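PDB 6EU4: tail spike protein from Acinetobacter phage vB_AbaP_AS12, which forms the trimeric tailspike of an Acinetobacter baumannii phage and probably recognises and degrades the host's capsular polysaccharide. Local coordinates for the interface of chains A and B. Sequence-based numbering; all coordinates share one arbitrary frame. Chains: chain A/B, Tail spike protein.

Contact 1: the interface of chains A and B. Residues chain A 583-586, 589-591; chain B 593-596.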
# COMPACT_ATOMS: atom_id res chain seq x y z
N LEU A 583 -35.31 -35.12 51.14
CA LEU A 583 -33.97 -35.67 51.28
C LEU A 583 -34.07 -37.15 50.96
O LEU A 583 -34.62 -37.93 51.74
CB LEU A 583 -33.44 -35.45 52.70
CG LEU A 583 -33.32 -33.98 53.10
CD1 LEU A 583 -33.15 -33.84 54.58
CD2 LEU A 583 -32.18 -33.31 52.36
N GLY A 584 -33.55 -37.54 49.81
CA GLY A 584 -33.63 -38.91 49.37
C GLY A 584 -34.98 -39.25 48.78
O GLY A 584 -35.88 -38.42 48.66
N SER A 585 -35.10 -40.53 48.39
CA SER A 585 -36.35 -41.10 47.90
C SER A 585 -36.44 -42.54 48.40
O SER A 585 -35.45 -43.11 48.86
CB SER A 585 -36.43 -41.08 46.38
OG SER A 585 -35.43 -41.93 45.82
N SER A 586 -37.64 -43.12 48.30
CA SER A 586 -37.81 -44.50 48.71
C SER A 586 -36.84 -45.42 47.99
O SER A 586 -36.38 -46.41 48.56
CB SER A 586 -39.26 -44.96 48.46
OG SER A 586 -39.64 -44.58 47.15
N THR A 589 -31.99 -43.90 49.00
CA THR A 589 -31.88 -43.38 50.35
C THR A 589 -30.50 -42.79 50.58
O THR A 589 -29.52 -43.18 49.94
CB THR A 589 -32.08 -44.50 51.36
OG1 THR A 589 -31.01 -45.45 51.20
CG2 THR A 589 -33.43 -45.18 51.16
N PHE A 590 -30.43 -41.88 51.53
CA PHE A 590 -29.16 -41.58 52.16
C PHE A 590 -28.85 -42.68 53.17
O PHE A 590 -29.76 -43.22 53.82
CB PHE A 590 -29.17 -40.21 52.83
CG PHE A 590 -29.04 -39.07 51.86
CD1 PHE A 590 -27.80 -38.75 51.32
CD2 PHE A 590 -30.15 -38.36 51.44
CE1 PHE A 590 -27.68 -37.70 50.40
CE2 PHE A 590 -30.03 -37.33 50.54
CZ PHE A 590 -28.79 -37.00 50.02
N ARG A 591 -27.58 -43.06 53.26
CA ARG A 591 -27.19 -44.19 54.09
C ARG A 591 -27.37 -43.87 55.58
O ARG A 591 -28.13 -44.55 56.29
CB ARG A 591 -25.74 -44.56 53.79
CG ARG A 591 -25.22 -45.74 54.60
CD ARG A 591 -23.80 -46.05 54.19
NE ARG A 591 -22.91 -44.90 54.35
CZ ARG A 591 -21.62 -44.92 54.04
NH1 ARG A 591 -21.07 -46.02 53.55
NH2 ARG A 591 -20.86 -43.85 54.22
N ALA B 593 -37.78 -37.39 54.51
CA ALA B 593 -36.39 -37.81 54.41
C ALA B 593 -36.35 -39.32 54.41
O ALA B 593 -36.98 -39.96 55.26
CB ALA B 593 -35.56 -37.25 55.57
N TYR B 594 -35.64 -39.89 53.44
CA TYR B 594 -35.55 -41.34 53.27
C TYR B 594 -34.13 -41.78 53.58
O TYR B 594 -33.22 -41.56 52.78
CB TYR B 594 -35.96 -41.74 51.86
CG TYR B 594 -37.39 -41.39 51.54
CD1 TYR B 594 -37.72 -40.15 51.00
CD2 TYR B 594 -38.41 -42.29 51.77
CE1 TYR B 594 -39.03 -39.82 50.71
CE2 TYR B 594 -39.73 -41.97 51.48
CZ TYR B 594 -40.03 -40.74 50.95
OH TYR B 594 -41.33 -40.43 50.66
N LEU B 595 -33.95 -42.43 54.73
CA LEU B 595 -32.66 -42.95 55.17
C LEU B 595 -32.72 -44.47 55.27
O LEU B 595 -33.76 -45.06 55.62
CB LEU B 595 -32.26 -42.40 56.54
CG LEU B 595 -32.38 -40.89 56.75
CD1 LEU B 595 -31.88 -40.55 58.14
CD2 LEU B 595 -31.61 -40.12 55.71
N GLN B 596 -31.59 -45.10 54.97
CA GLN B 596 -31.51 -46.54 55.14
C GLN B 596 -31.54 -46.90 56.62
O GLN B 596 -32.14 -47.92 57.01
CB GLN B 596 -30.24 -47.08 54.48
CG GLN B 596 -30.31 -48.56 54.18
CD GLN B 596 -31.29 -48.88 53.07
OE1 GLN B 596 -31.50 -48.09 52.15
NE2 GLN B 596 -31.92 -50.05 53.17
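B:Tyr594 has CG anti to its carbonyl carbon (chi1 -62°), and a chi2 of 89° presents the face of its ring to the A:Ser585-A:Ser586 backbone. B:Gln596 takes the other branch, with CG anti to the backbone N (chi1 -160°), and then bends at chi2 so that its amide turns back towards A:Thr589. In that residue OG1 occupies the crowded position between backbone N and carbonyl carbon, from which it reaches the amide while CG2 stays beside the backbone N.

Main-chain bonding sets the register. B:Tyr594 N donates to A:Leu583 O at 2.8 Å, nearly along the C=O axis and almost straight at the hydrogen. Further along, A:Phe590 N gives its hydrogen to B:Tyr594 O at 3.1 Å, and B:Gln596 N returns one to A:Phe590 O at 2.9 Å. The resulting bridges, A:Leu583 with B:Ala593 and A:Phe590 with B:Leu595, are both parallel; the B 593-596 segment, with its short strand 594-595, thus runs alongside two separate stretches of chain A.

The turn between those stretches passes over the tyrosine. The carbonyl carbon of A:Ser585 lies 3.9 Å from the centroid of the B:Tyr594 ring, and A:Ser586 N stands above the same ring, offset toward its rim. Chain A accordingly hides 70 Å² of B:Tyr594, the most of any residue in this patch. On the far stretch, the hydroxyl A:Thr589 OG1 donates to the amide oxygen B:Gln596 OE1 at 2.8 Å, in the carbonyl plane and on a lone pair, while the two side chains cross obliquely. Apolar contact is lighter: A:Phe590 CB meets the methyl B:Leu595 CD2 at 3.8 Å.

Backbone pairing fixes the alignment, and the covered ring and side-chain amide add grip; together they tie neighbouring subunits near the C-terminal end of the modelled trimeric spike.

Contact 2: the interface of chains A and B. Residues chain A 53, 89-90, 93, 120, 122, 142; chain B 86-88, 118.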
# COMPACT_ATOMS: atom_id res chain seq x y z
N LYS A 53 9.27 34.57 -30.60
CA LYS A 53 9.53 33.40 -31.45
C LYS A 53 8.69 33.51 -32.72
O LYS A 53 7.71 32.77 -32.91
CB LYS A 53 9.23 32.11 -30.68
CG LYS A 53 9.96 32.03 -29.33
CD LYS A 53 9.31 31.04 -28.36
CE LYS A 53 10.02 31.04 -26.99
NZ LYS A 53 9.39 30.09 -26.01
N VAL A 89 9.86 16.42 -34.10
CA VAL A 89 9.22 17.51 -34.84
C VAL A 89 8.11 18.10 -33.97
O VAL A 89 7.73 17.56 -32.94
CB VAL A 89 8.61 17.07 -36.19
CG1 VAL A 89 9.68 16.52 -37.13
CG2 VAL A 89 7.50 16.07 -35.96
N SER A 90 7.57 19.22 -34.46
CA SER A 90 6.44 19.91 -33.87
C SER A 90 5.32 20.04 -34.91
O SER A 90 5.60 20.03 -36.11
CB SER A 90 6.85 21.30 -33.39
OG SER A 90 7.88 21.21 -32.41
N HIS A 93 5.86 22.15 -38.00
CA HIS A 93 6.62 21.69 -39.16
C HIS A 93 5.73 21.16 -40.27
O HIS A 93 6.17 21.07 -41.42
CB HIS A 93 7.62 20.61 -38.74
CG HIS A 93 8.75 21.13 -37.91
ND1 HIS A 93 8.86 20.90 -36.56
CD2 HIS A 93 9.81 21.91 -38.24
CE1 HIS A 93 9.94 21.50 -36.09
NE2 HIS A 93 10.54 22.12 -37.10
N ARG A 120 6.71 17.25 -30.29
CA ARG A 120 6.75 18.28 -29.28
C ARG A 120 5.60 19.26 -29.47
O ARG A 120 5.38 19.76 -30.58
CB ARG A 120 8.09 19.02 -29.32
CG ARG A 120 9.25 18.19 -28.76
CD ARG A 120 9.29 18.21 -27.22
NE ARG A 120 9.83 19.49 -26.78
CZ ARG A 120 9.12 20.48 -26.25
NH1 ARG A 120 7.81 20.35 -26.02
NH2 ARG A 120 9.74 21.62 -25.93
N ASN A 122 4.17 22.93 -28.44
CA ASN A 122 4.82 24.17 -28.03
C ASN A 122 3.85 25.31 -27.76
O ASN A 122 4.28 26.46 -27.62
CB ASN A 122 5.82 24.56 -29.10
CG ASN A 122 6.77 23.45 -29.42
OD1 ASN A 122 7.25 22.77 -28.50
ND2 ASN A 122 7.01 23.22 -30.70
N THR A 142 5.40 21.03 -22.58
CA THR A 142 6.12 21.50 -21.39
C THR A 142 5.21 21.74 -20.20
O THR A 142 5.70 22.10 -19.12
CB THR A 142 6.90 22.78 -21.69
OG1 THR A 142 6.01 23.81 -22.13
CG2 THR A 142 8.00 22.54 -22.71
N ASN B 86 12.29 23.00 -31.93
CA ASN B 86 11.30 22.37 -31.06
C ASN B 86 11.23 23.00 -29.67
O ASN B 86 11.11 22.30 -28.66
CB ASN B 86 11.59 20.87 -30.97
CG ASN B 86 11.46 20.18 -32.31
OD1 ASN B 86 10.48 20.36 -33.02
ND2 ASN B 86 12.48 19.40 -32.68
N ASN B 87 11.28 24.33 -29.62
CA ASN B 87 11.05 25.11 -28.40
C ASN B 87 11.92 24.63 -27.24
O ASN B 87 11.48 24.54 -26.10
CB ASN B 87 9.57 25.08 -27.99
CG ASN B 87 9.22 26.16 -26.98
OD1 ASN B 87 9.71 27.29 -27.07
ND2 ASN B 87 8.41 25.82 -26.01
N THR B 88 13.18 24.32 -27.53
CA THR B 88 14.11 23.84 -26.53
C THR B 88 15.40 24.64 -26.61
O THR B 88 15.96 24.82 -27.69
CB THR B 88 14.41 22.35 -26.72
OG1 THR B 88 13.18 21.60 -26.72
CG2 THR B 88 15.27 21.85 -25.59
N LYS B 118 11.36 24.73 -23.24
CA LYS B 118 11.98 23.65 -22.48
C LYS B 118 13.45 23.98 -22.29
O LYS B 118 14.12 24.44 -23.23
CB LYS B 118 11.84 22.32 -23.23
CG LYS B 118 12.48 21.15 -22.50
CD LYS B 118 12.28 19.84 -23.27
CE LYS B 118 12.90 18.67 -22.51
NZ LYS B 118 12.70 17.41 -23.29
O HOH W 1 12.60 19.12 -27.36
O HOH W 2 7.45 23.23 -25.83
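Direct hydrogen bonds across this polar subunit interface, which probably helps hold neighbouring subunits together in the N-terminal part of the trimeric spike, end on the amide oxygens of two consecutive asparagines of chain B. The hydroxyl A:Ser90 OG donates to B:Asn86 OD1 at 2.8 Å, in the carbonyl plane and on a lone pair. A:Lys53, extended beyond CG, crosses B:Asn87 at about a right angle and delivers its terminal amine NZ, probably charged, to OD1 of that asparagine at 3.0 Å, again on a lone pair. The asparagines diverge at their first torsion: CG is anti to the carbonyl carbon in B:Asn86 (chi1 -63°) but anti to the backbone N in B:Asn87 (chi1 -164°), so their amides serve different partners.

Second-shell bonds within chain A position the serine. The amide A:Asn122 ND2 donates to A:Ser90 OG at 2.8 Å, nearly in the amide plane, which would orient the hydroxyl hydrogen towards B:Asn86. A:Ser90 N bonds in the ring plane to A:His93 ND1, and the edge of that imidazole also faces B:Asn86 OD1.

Water bonding centres on A:Arg120, whose chain bends at chi2 and chi3 and brings its guanidinium beside the B:Asn86-B:Thr88 backbone. Water 2 contacts both NH1 and NH2 and joins them to A:Asn122 OD1 and B:Asn87 ND2; the last bond is almost perfectly straight, 177° at the hydrogen. Water 1 links A:Arg120 NE with the hydroxyl of B:Thr88, which itself donates to B:Asn86 O.

Packing fills in between these bonds. The A:Asn122 and B:Asn87 side chains slide past each other in opposite directions, with CG of A:Asn122 3.5 Å from CB of B:Asn87. A:Arg120 NE and B:Lys118 NZ are 5.0 Å apart; if both are charged, as is likely, repulsion would be a cost. At the margin, the methyl A:Thr142 CG2 rests 3.9 Å from B:Lys118 CB.

Contact 1 and contact 2 join the same two chains with their C-alpha centres about 112 Å apart, and they share no residues. Contact 2 draws on elements in the N-terminal part, including strands 88-89 and 118-121, whereas contact 1 uses strand 594-595 and loops close to the end of the model. Their chemistry also differs: backbone pairing dominates the first, side-chain and water bonding the second. Neither patch pairs equivalent residues about an exact two-fold, as expected where three copies assemble cyclically. Anchored towards both ends, the subunits would be kept in register along the length of the spike.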